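Local coordinates for protein aminotransferase, class I (Staphylococcus aureus, PDB 2O1B) that probably catalyses the pyridoxal-5'-phosphate-dependent transfer of an amino group between an amino acid and a 2-oxo acid, as class I aminotransferases do, at residues Phe226-Lys231 with Glu307-Phe312; Val339-Pro344 with Arg376-Ser381; Gln92-Phe97 with Tyr296-Tyr301. All blocks are in the same frame, centred on the assembly; numbering follows the deposited sequence.

Interaction 1 (Phe226-Lys231 with Glu307-Phe312); sequences FGFDAK and EQSNVF
Phe226, Gly227 and Phe228, in the loop that follows strand 216-220 near the cofactor site, rest on Gln308, Ser309 and Phe312 of helix 302-325. A hydrogen bond joins the loop backbone to the helix: the N-H of Gly227 points to Ser309 OG over 2.9 Å, bent to 143° at the hydrogen. The hydroxyl gets there because OG is turned anti to the Ser309 backbone N (chi1 -160°). It also makes a weak hydrogen bond to the carbonyl of Ala225, so one hydroxyl meets two backbone groups of the loop, the N-H of Gly227 and, less firmly, the oxygen two residues earlier.

The ring of Phe226 runs alongside Gln308, with CE1 3.8 Å from Gln308 CB; the ring also turns an edge toward the face of Phe312. The two phenyl rings form an offset edge-to-face pair, centroids 5.6 Å apart and planes 89° apart, with Phe226 CE1 3.8 Å from Phe312 CD2.

In the fold of class I aminotransferases, a long helix such as 302-325 leads from the large cofactor-binding domain to the smaller one, and this loop packs on its early turns. The side chain of Phe226 lies about 9 Å from the bound pyridoxal-5'-phosphate and touches Lys253 of the pocket. Gln308 turns its amide to the same neighbourhood, where NE2 is hydrogen-bonded to Asn256 OD1 and Gly254 O.

Phe228 presents a ring edge to the helix backbone: its CE2 sits 3.5 Å from Ser309 O, which lies close to the ring plane. The same CE2 is 3.8 Å from Phe312 CB and also near the carbonyl carbon of Phe312.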
loop_
_atom_site.group_PDB
_atom_site.type_symbol
_atom_site.label_atom_id
_atom_site.label_comp_id
_atom_site.label_asym_id
_atom_site.label_seq_id
_atom_site.Cartn_x
_atom_site.Cartn_y
_atom_site.Cartn_z
ATOM N N PHE A 226 5.096 -13.867 -20.569
ATOM C CA PHE A 226 6.239 -13.818 -21.474
ATOM C C PHE A 226 6.981 -15.170 -21.427
ATOM O O PHE A 226 7.876 -15.382 -20.610
ATOM C CB PHE A 226 7.142 -12.620 -21.093
ATOM C CG PHE A 226 6.404 -11.279 -21.051
ATOM C CD1 PHE A 226 6.413 -10.426 -22.152
ATOM C CD2 PHE A 226 5.687 -10.887 -19.911
ATOM C CE1 PHE A 226 5.729 -9.202 -22.118
ATOM C CE2 PHE A 226 5.000 -9.681 -19.872
ATOM C CZ PHE A 226 5.018 -8.832 -20.991
ATOM N N GLY A 227 6.563 -16.093 -22.300
ATOM C CA GLY A 227 7.152 -17.431 -22.375
ATOM C C GLY A 227 7.421 -17.665 -23.835
ATOM O O GLY A 227 6.482 -17.694 -24.636
ATOM N N PHE A 228 8.695 -17.774 -24.197
ATOM C CA PHE A 228 9.074 -17.631 -25.605
ATOM C C PHE A 228 8.958 -18.907 -26.422
ATOM O O PHE A 228 8.407 -18.886 -27.514
ATOM C CB PHE A 228 10.463 -16.988 -25.744
ATOM C CG PHE A 228 10.538 -15.596 -25.163
ATOM C CD1 PHE A 228 11.663 -15.170 -24.489
ATOM C CD2 PHE A 228 9.452 -14.723 -25.277
ATOM C CE1 PHE A 228 11.719 -13.875 -23.947
ATOM C CE2 PHE A 228 9.491 -13.433 -24.729
ATOM C CZ PHE A 228 10.621 -13.011 -24.074
ATOM N N ASP A 229 9.453 -20.014 -25.885
ATOM C CA ASP A 229 9.398 -21.286 -26.600
ATOM C C ASP A 229 8.368 -22.262 -26.019
ATOM O O ASP A 229 8.232 -23.389 -26.495
ATOM C CB ASP A 229 10.779 -21.938 -26.639
ATOM C CG ASP A 229 10.904 -22.982 -27.745
ATOM O OD1 ASP A 229 11.547 -24.029 -27.497
ATOM O OD2 ASP A 229 10.369 -22.763 -28.865
ATOM N N ALA A 230 7.652 -21.813 -24.989
ATOM C CA ALA A 230 6.699 -22.632 -24.253
ATOM C C ALA A 230 5.984 -21.722 -23.256
ATOM O O ALA A 230 6.606 -20.825 -22.676
ATOM C CB ALA A 230 7.420 -23.761 -23.518
ATOM N N LYS A 231 4.679 -21.936 -23.090
ATOM C CA LYS A 231 3.880 -21.183 -22.119
ATOM C C LYS A 231 4.417 -21.491 -20.733
ATOM O O LYS A 231 4.620 -22.644 -20.397
ATOM C CB LYS A 231 2.407 -21.588 -22.206
ATOM C CG LYS A 231 1.511 -20.937 -21.149
ATOM C CD LYS A 231 0.041 -20.896 -21.595
ATOM C CE LYS A 231 -0.826 -20.092 -20.616
ATOM N NZ LYS A 231 -0.366 -18.654 -20.474
ATOM N N GLU A 307 0.182 -11.676 -27.696
ATOM C CA GLU A 307 0.836 -10.673 -28.534
ATOM C C GLU A 307 2.100 -10.119 -27.874
ATOM O O GLU A 307 3.148 -10.033 -28.515
ATOM C CB GLU A 307 -0.121 -9.520 -28.833
ATOM C CG GLU A 307 0.462 -8.464 -29.765
ATOM C CD GLU A 307 -0.341 -7.175 -29.785
ATOM O OE1 GLU A 307 -1.589 -7.240 -29.912
ATOM O OE2 GLU A 307 0.285 -6.093 -29.674
ATOM N N GLN A 308 1.975 -9.740 -26.604
ATOM C CA GLN A 308 3.086 -9.224 -25.804
ATOM C C GLN A 308 4.246 -10.198 -25.779
ATOM O O GLN A 308 5.389 -9.809 -26.002
ATOM C CB GLN A 308 2.640 -8.962 -24.366
ATOM C CG GLN A 308 1.732 -7.749 -24.174
ATOM C CD GLN A 308 2.507 -6.453 -24.085
ATOM O OE1 GLN A 308 3.038 -5.974 -25.086
ATOM N NE2 GLN A 308 2.590 -5.879 -22.875
ATOM N N SER A 309 3.950 -11.460 -25.488
ATOM C CA SER A 309 4.974 -12.504 -25.461
ATOM C C SER A 309 5.657 -12.619 -26.825
ATOM O O SER A 309 6.877 -12.659 -26.914
ATOM C CB SER A 309 4.352 -13.845 -25.066
ATOM O OG SER A 309 5.347 -14.742 -24.589
ATOM N N ASN A 310 4.867 -12.651 -27.891
ATOM C CA ASN A 310 5.437 -12.765 -29.223
ATOM C C ASN A 310 6.338 -11.586 -29.604
ATOM O O ASN A 310 7.402 -11.785 -30.186
ATOM C CB ASN A 310 4.342 -13.011 -30.260
ATOM C CG ASN A 310 3.648 -14.352 -30.061
ATOM O OD1 ASN A 310 2.467 -14.509 -30.384
ATOM N ND2 ASN A 310 4.378 -15.324 -29.518
ATOM N N VAL A 311 5.917 -10.368 -29.254
ATOM C CA VAL A 311 6.684 -9.149 -29.550
ATOM C C VAL A 311 8.060 -9.189 -28.886
ATOM O O VAL A 311 9.066 -8.837 -29.500
ATOM C CB VAL A 311 5.913 -7.867 -29.139
ATOM C CG1 VAL A 311 6.861 -6.686 -28.944
ATOM C CG2 VAL A 311 4.823 -7.522 -30.193
ATOM N N PHE A 312 8.109 -9.644 -27.642
ATOM C CA PHE A 312 9.388 -9.746 -26.942
ATOM C C PHE A 312 10.237 -10.921 -27.410
ATOM O O PHE A 312 11.474 -10.848 -27.409
ATOM C CB PHE A 312 9.187 -9.706 -25.429
ATOM C CG PHE A 312 9.004 -8.313 -24.911
ATOM C CD1 PHE A 312 10.091 -7.587 -24.443
ATOM C CD2 PHE A 312 7.758 -7.690 -24.964
ATOM C CE1 PHE A 312 9.935 -6.277 -23.997
ATOM C CE2 PHE A 312 7.597 -6.388 -24.523
ATOM C CZ PHE A 312 8.688 -5.681 -24.032
#

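Interaction 2 (Val339-Pro344 with Arg376-Ser381); sequences VWLETP and RYVRIS
The indole of Trp340 carries Tyr377 over one face, with Tyr377 CB 3.3 Å from Trp340 CZ2 in a CH-pi contact with the six-membered ring. The phenol continues across the five-membered ring as an offset stack, centroids 3.9 Å apart and planes only 4° from parallel. Trp340 NE1 therefore lies over the centre of the phenol, while water 1 sits off-centre over the opposite face. Trp340 NE1 gives its hydrogen bond to Tyr167 OH. Tyr377 reaches the indole with CG anti to its own carbonyl carbon (chi1 -69°), and its ring also passes beside Glu342 CG.

Beneath the stack, strands 339-342 and 377-381 are antiparallel neighbours in the four-stranded sheet of the smaller domain. Val339 and Ile380 form one hydrogen-bonded pair, Leu341 and Val378 the next, where Leu341 N to Val378 O spans 2.9 Å and is almost straight. Past the strand end, Thr343 N meets Arg376 O at 3.0 Å from well above the carbonyl plane. On the face of Leu341, Val378 and Ile380, Leu341 CD1 touches Ile380 CD1 at 3.8 Å, with Phe352 of helix 349-360 against Leu341 and Val378. On the Trp340 face, Arg379 extends to Asn192 of the cofactor pocket.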
loop_
_atom_site.group_PDB
_atom_site.type_symbol
_atom_site.label_atom_id
_atom_site.label_comp_id
_atom_site.label_asym_id
_atom_site.label_seq_id
_atom_site.Cartn_x
_atom_site.Cartn_y
_atom_site.Cartn_z
ATOM N N VAL A 339 17.790 -9.535 -21.531
ATOM C CA VAL A 339 18.904 -10.460 -21.784
ATOM C C VAL A 339 19.982 -10.292 -20.693
ATOM O O VAL A 339 20.294 -9.177 -20.287
ATOM C CB VAL A 339 19.464 -10.347 -23.232
ATOM C CG1 VAL A 339 20.584 -11.372 -23.490
ATOM C CG2 VAL A 339 18.348 -10.558 -24.255
ATOM N N TRP A 340 20.491 -11.419 -20.203
ATOM C CA TRP A 340 21.476 -11.499 -19.113
ATOM C C TRP A 340 22.820 -11.661 -19.812
ATOM O O TRP A 340 23.100 -12.713 -20.392
ATOM C CB TRP A 340 21.111 -12.714 -18.239
ATOM C CG TRP A 340 21.845 -12.998 -16.943
ATOM C CD1 TRP A 340 22.402 -14.192 -16.580
ATOM C CD2 TRP A 340 22.021 -12.122 -15.819
ATOM N NE1 TRP A 340 22.930 -14.116 -15.314
ATOM C CE2 TRP A 340 22.704 -12.858 -14.818
ATOM C CE3 TRP A 340 21.657 -10.793 -15.552
ATOM C CZ2 TRP A 340 23.065 -12.297 -13.591
ATOM C CZ3 TRP A 340 22.016 -10.232 -14.321
ATOM C CH2 TRP A 340 22.713 -10.980 -13.359
ATOM N N LEU A 341 23.626 -10.588 -19.783
ATOM C CA LEU A 341 24.874 -10.471 -20.552
ATOM C C LEU A 341 26.083 -10.578 -19.633
ATOM O O LEU A 341 26.121 -9.935 -18.590
ATOM C CB LEU A 341 24.923 -9.090 -21.230
ATOM C CG LEU A 341 25.666 -8.711 -22.524
ATOM C CD1 LEU A 341 26.419 -7.408 -22.301
ATOM C CD2 LEU A 341 26.608 -9.767 -23.093
ATOM N N GLU A 342 27.077 -11.372 -20.027
ATOM C CA GLU A 342 28.359 -11.407 -19.313
ATOM C C GLU A 342 29.089 -10.073 -19.415
ATOM O O GLU A 342 29.072 -9.423 -20.467
ATOM C CB GLU A 342 29.270 -12.509 -19.875
ATOM C CG GLU A 342 28.756 -13.927 -19.658
ATOM C CD GLU A 342 29.854 -14.987 -19.740
ATOM O OE1 GLU A 342 31.019 -14.695 -19.397
ATOM O OE2 GLU A 342 29.544 -16.120 -20.156
ATOM N N THR A 343 29.714 -9.659 -18.313
ATOM C CA THR A 343 30.706 -8.595 -18.367
ATOM C C THR A 343 32.013 -9.147 -18.959
ATOM O O THR A 343 32.311 -10.344 -18.821
ATOM C CB THR A 343 30.989 -7.968 -16.993
ATOM O OG1 THR A 343 31.553 -8.949 -16.107
ATOM C CG2 THR A 343 29.716 -7.358 -16.404
ATOM N N PRO A 344 32.793 -8.281 -19.633
ATOM C CA PRO A 344 34.058 -8.731 -20.186
ATOM C C PRO A 344 35.087 -8.852 -19.082
ATOM O O PRO A 344 34.873 -8.289 -17.997
ATOM C CB PRO A 344 34.440 -7.605 -21.148
ATOM C CG PRO A 344 33.726 -6.426 -20.684
ATOM C CD PRO A 344 32.544 -6.858 -19.912
ATOM N N ARG A 376 29.193 -10.675 -12.324
ATOM C CA ARG A 376 29.825 -10.577 -13.639
ATOM C C ARG A 376 28.830 -10.674 -14.797
ATOM O O ARG A 376 29.126 -11.240 -15.854
ATOM C CB ARG A 376 30.976 -11.573 -13.772
ATOM C CG ARG A 376 32.004 -11.425 -12.645
ATOM C CD ARG A 376 33.430 -11.355 -13.146
ATOM N NE ARG A 376 34.354 -10.988 -12.067
ATOM C CZ ARG A 376 35.047 -9.853 -11.998
ATOM N NH1 ARG A 376 34.962 -8.938 -12.964
ATOM N NH2 ARG A 376 35.853 -9.639 -10.963
ATOM N N TYR A 377 27.651 -10.097 -14.577
ATOM C CA TYR A 377 26.636 -9.959 -15.611
ATOM C C TYR A 377 25.965 -8.605 -15.520
ATOM O O TYR A 377 26.005 -7.956 -14.486
ATOM C CB TYR A 377 25.526 -10.982 -15.441
ATOM C CG TYR A 377 25.906 -12.405 -15.697
ATOM C CD1 TYR A 377 25.666 -12.992 -16.935
ATOM C CD2 TYR A 377 26.501 -13.172 -14.700
ATOM C CE1 TYR A 377 26.018 -14.302 -17.180
ATOM C CE2 TYR A 377 26.847 -14.488 -14.934
ATOM C CZ TYR A 377 26.604 -15.043 -16.178
ATOM O OH TYR A 377 26.940 -16.360 -16.414
ATOM N N VAL A 378 25.318 -8.215 -16.605
ATOM C CA VAL A 378 24.433 -7.071 -16.603
ATOM C C VAL A 378 23.098 -7.482 -17.216
ATOM O O VAL A 378 23.047 -8.391 -18.052
ATOM C CB VAL A 378 25.047 -5.850 -17.339
ATOM C CG1 VAL A 378 26.309 -5.367 -16.610
ATOM C CG2 VAL A 378 25.354 -6.185 -18.804
ATOM N N ARG A 379 22.028 -6.820 -16.775
ATOM C CA ARG A 379 20.687 -7.066 -17.286
ATOM C C ARG A 379 20.309 -5.995 -18.305
ATOM O O ARG A 379 20.477 -4.792 -18.066
ATOM C CB ARG A 379 19.687 -7.073 -16.127
ATOM C CG ARG A 379 18.326 -7.683 -16.452
ATOM C CD ARG A 379 17.311 -7.332 -15.357
ATOM N NE ARG A 379 16.982 -5.906 -15.373
ATOM C CZ ARG A 379 16.143 -5.300 -14.529
ATOM N NH1 ARG A 379 15.507 -5.989 -13.580
ATOM N NH2 ARG A 379 15.922 -3.997 -14.645
ATOM N N ILE A 380 19.799 -6.441 -19.439
ATOM C CA ILE A 380 19.529 -5.563 -20.570
ATOM C C ILE A 380 18.058 -5.680 -20.927
ATOM O O ILE A 380 17.583 -6.762 -21.280
ATOM C CB ILE A 380 20.422 -5.932 -21.771
ATOM C CG1 ILE A 380 21.877 -5.508 -21.487
ATOM C CG2 ILE A 380 19.889 -5.318 -23.065
ATOM C CD1 ILE A 380 22.875 -5.945 -22.537
ATOM N N SER A 381 17.338 -4.571 -20.804
ATOM C CA SER A 381 15.901 -4.558 -21.079
ATOM C C SER A 381 15.606 -4.383 -22.559
ATOM O O SER A 381 16.111 -3.457 -23.197
ATOM C CB SER A 381 15.219 -3.447 -20.300
ATOM O OG SER A 381 13.840 -3.366 -20.642
HETATM O O HOH W 1 30.585 -13.610 -16.199
HETATM O O HOH W 2 34.428 -9.996 -15.749
#

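Interaction 3 (Gln92-Phe97 with Tyr296-Tyr301); sequences QAIVDF and YALNHY
Ala93 meets the second helix first: its CB lies 3.5 Å from Asn299 ND2 and 4.3 Å from Leu298 CB, a small residue where the backbones come nearest. Its carbonyl, already taken by the N-H of Phe97 in the helix, also accepts a hydrogen bond from water 3, which in turn takes a weak one from Asn299 ND2. Ile94, pointing away, still lets CG1 approach Leu298 CD1 at 4.2 Å before packing on strands 112-115 and 263-267 of the large sheet. Asp96 joins through water 4, which donates to OD2 at 2.7 Å and accepts from Asn299 ND2; the other carboxylate oxygen, OD1, takes the amide of Gln92 one turn back. Phe97, its CG anti to the backbone N (chi1 180°), lays one ring face under Leu298, whose CD2 stands 4.0 Å from the ring centroid. The edge-to-face partner of that ring is Tyr249.

The axes of segments 92-97 and 296-300 approach to 9.2 Å and run at 27°. Leu298 supplies the apolar, buried half of the seam, whereas Asn299 spends its amide N-H groups on two waters, making the other half a hydrated polar margin with no direct hydrogen bond between the segments.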
loop_
_atom_site.group_PDB
_atom_site.type_symbol
_atom_site.label_atom_id
_atom_site.label_comp_id
_atom_site.label_asym_id
_atom_site.label_seq_id
_atom_site.Cartn_x
_atom_site.Cartn_y
_atom_site.Cartn_z
ATOM N N GLN A 92 -13.799 -13.044 -8.847
ATOM C CA GLN A 92 -14.282 -13.948 -9.877
ATOM C C GLN A 92 -13.473 -13.869 -11.172
ATOM O O GLN A 92 -13.261 -14.890 -11.825
ATOM C CB GLN A 92 -15.762 -13.693 -10.156
ATOM C CG GLN A 92 -16.399 -14.695 -11.107
ATOM C CD GLN A 92 -16.562 -16.078 -10.492
ATOM O OE1 GLN A 92 -17.168 -16.225 -9.438
ATOM N NE2 GLN A 92 -16.041 -17.095 -11.163
ATOM N N ALA A 93 -13.043 -12.666 -11.556
ATOM C CA ALA A 93 -12.222 -12.505 -12.765
ATOM C C ALA A 93 -10.866 -13.178 -12.576
ATOM O O ALA A 93 -10.290 -13.700 -13.528
ATOM C CB ALA A 93 -12.046 -11.036 -13.121
ATOM N N ILE A 94 -10.391 -13.179 -11.334
ATOM C CA ILE A 94 -9.149 -13.842 -10.960
ATOM C C ILE A 94 -9.243 -15.361 -11.084
ATOM O O ILE A 94 -8.382 -15.987 -11.707
ATOM C CB ILE A 94 -8.707 -13.454 -9.521
ATOM C CG1 ILE A 94 -8.214 -11.999 -9.486
ATOM C CG2 ILE A 94 -7.600 -14.378 -9.027
ATOM C CD1 ILE A 94 -8.140 -11.390 -8.087
ATOM N N VAL A 95 -10.271 -15.964 -10.482
ATOM C CA VAL A 95 -10.404 -17.429 -10.540
ATOM C C VAL A 95 -10.678 -17.915 -11.958
ATOM O O VAL A 95 -10.172 -18.968 -12.360
ATOM C CB VAL A 95 -11.460 -18.009 -9.539
ATOM C CG1 VAL A 95 -11.212 -17.505 -8.122
ATOM C CG2 VAL A 95 -12.878 -17.704 -9.971
ATOM N N ASP A 96 -11.475 -17.145 -12.707
ATOM C CA ASP A 96 -11.769 -17.435 -14.116
ATOM C C ASP A 96 -10.506 -17.414 -14.971
ATOM O O ASP A 96 -10.310 -18.283 -15.823
ATOM C CB ASP A 96 -12.756 -16.421 -14.697
ATOM C CG ASP A 96 -14.190 -16.599 -14.184
ATOM O OD1 ASP A 96 -14.491 -17.574 -13.451
ATOM O OD2 ASP A 96 -15.026 -15.735 -14.527
ATOM N N PHE A 97 -9.670 -16.394 -14.759
ATOM C CA PHE A 97 -8.388 -16.268 -15.452
ATOM C C PHE A 97 -7.529 -17.497 -15.166
ATOM O O PHE A 97 -7.122 -18.204 -16.089
ATOM C CB PHE A 97 -7.702 -14.972 -15.007
ATOM C CG PHE A 97 -6.359 -14.718 -15.644
ATOM C CD1 PHE A 97 -6.269 -14.157 -16.916
ATOM C CD2 PHE A 97 -5.186 -14.973 -14.945
ATOM C CE1 PHE A 97 -5.020 -13.894 -17.501
ATOM C CE2 PHE A 97 -3.940 -14.713 -15.525
ATOM C CZ PHE A 97 -3.864 -14.164 -16.805
ATOM N N TYR A 296 -11.828 -5.795 -16.260
ATOM C CA TYR A 296 -11.962 -5.713 -17.703
ATOM C C TYR A 296 -10.734 -6.307 -18.383
ATOM O O TYR A 296 -10.870 -7.058 -19.337
ATOM C CB TYR A 296 -12.173 -4.271 -18.137
ATOM C CG TYR A 296 -12.664 -4.173 -19.550
ATOM C CD1 TYR A 296 -11.784 -3.909 -20.598
ATOM C CD2 TYR A 296 -14.007 -4.380 -19.848
ATOM C CE1 TYR A 296 -12.239 -3.831 -21.899
ATOM C CE2 TYR A 296 -14.469 -4.300 -21.141
ATOM C CZ TYR A 296 -13.582 -4.025 -22.157
ATOM O OH TYR A 296 -14.054 -3.947 -23.438
ATOM N N ALA A 297 -9.545 -6.004 -17.854
ATOM C CA ALA A 297 -8.298 -6.488 -18.441
ATOM C C ALA A 297 -8.232 -8.009 -18.430
ATOM O O ALA A 297 -8.030 -8.633 -19.472
ATOM C CB ALA A 297 -7.100 -5.892 -17.728
ATOM N N LEU A 298 -8.414 -8.590 -17.247
ATOM C CA LEU A 298 -8.352 -10.036 -17.051
ATOM C C LEU A 298 -9.358 -10.789 -17.889
ATOM O O LEU A 298 -9.030 -11.820 -18.466
ATOM C CB LEU A 298 -8.542 -10.383 -15.570
ATOM C CG LEU A 298 -7.375 -9.960 -14.673
ATOM C CD1 LEU A 298 -7.771 -10.007 -13.199
ATOM C CD2 LEU A 298 -6.184 -10.857 -14.942
ATOM N N ASN A 299 -10.578 -10.264 -17.957
ATOM C CA ASN A 299 -11.647 -10.912 -18.710
ATOM C C ASN A 299 -11.466 -10.897 -20.223
ATOM O O ASN A 299 -11.900 -11.822 -20.905
ATOM C CB ASN A 299 -13.010 -10.299 -18.364
ATOM C CG ASN A 299 -13.518 -10.710 -16.990
ATOM O OD1 ASN A 299 -14.422 -10.069 -16.448
ATOM N ND2 ASN A 299 -12.944 -11.773 -16.415
ATOM N N HIS A 300 -10.844 -9.857 -20.759
ATOM C CA HIS A 300 -10.907 -9.654 -22.214
ATOM C C HIS A 300 -9.587 -9.681 -22.976
ATOM O O HIS A 300 -9.598 -9.616 -24.207
ATOM C CB HIS A 300 -11.642 -8.354 -22.533
ATOM C CG HIS A 300 -13.066 -8.346 -22.088
ATOM N ND1 HIS A 300 -13.494 -7.653 -20.975
ATOM C CD2 HIS A 300 -14.165 -8.939 -22.610
ATOM C CE1 HIS A 300 -14.797 -7.823 -20.829
ATOM N NE2 HIS A 300 -15.226 -8.607 -21.802
ATOM N N TYR A 301 -8.459 -9.786 -22.274
ATOM C CA TYR A 301 -7.165 -9.579 -22.948
ATOM C C TYR A 301 -6.182 -10.756 -22.977
ATOM O O TYR A 301 -4.967 -10.566 -22.934
ATOM C CB TYR A 301 -6.503 -8.287 -22.457
ATOM C CG TYR A 301 -7.248 -7.044 -22.904
ATOM C CD1 TYR A 301 -8.301 -6.530 -22.146
ATOM C CD2 TYR A 301 -6.899 -6.391 -24.082
ATOM C CE1 TYR A 301 -8.994 -5.393 -22.560
ATOM C CE2 TYR A 301 -7.581 -5.253 -24.501
ATOM C CZ TYR A 301 -8.619 -4.759 -23.733
ATOM O OH TYR A 301 -9.283 -3.632 -24.148
HETATM O O HOH W 3 -11.007 -13.575 -16.148
HETATM O O HOH W 4 -15.061 -13.022 -14.626
#

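Going from the N terminus, helix 88-102 comes first and waits about two hundred residues for helix 288-300, so interaction 3 closes the longest loop. Inside that loop the chain passes through 226-231, whose partner arrives on the next helix, 302-325, just after interaction 3 has closed; interactions 1 and 3 therefore cross. Interaction 2 follows both in series, opening at strand 338-342 and closing after helix 349-360. Interaction 3 ties two helices beside the large sheet, interaction 1 the loop near the cofactor to the long helix, and interaction 2 the smaller sheet. Centres of interactions 2 and 3 lie 35 Å apart, on opposite sides of the chain's centre.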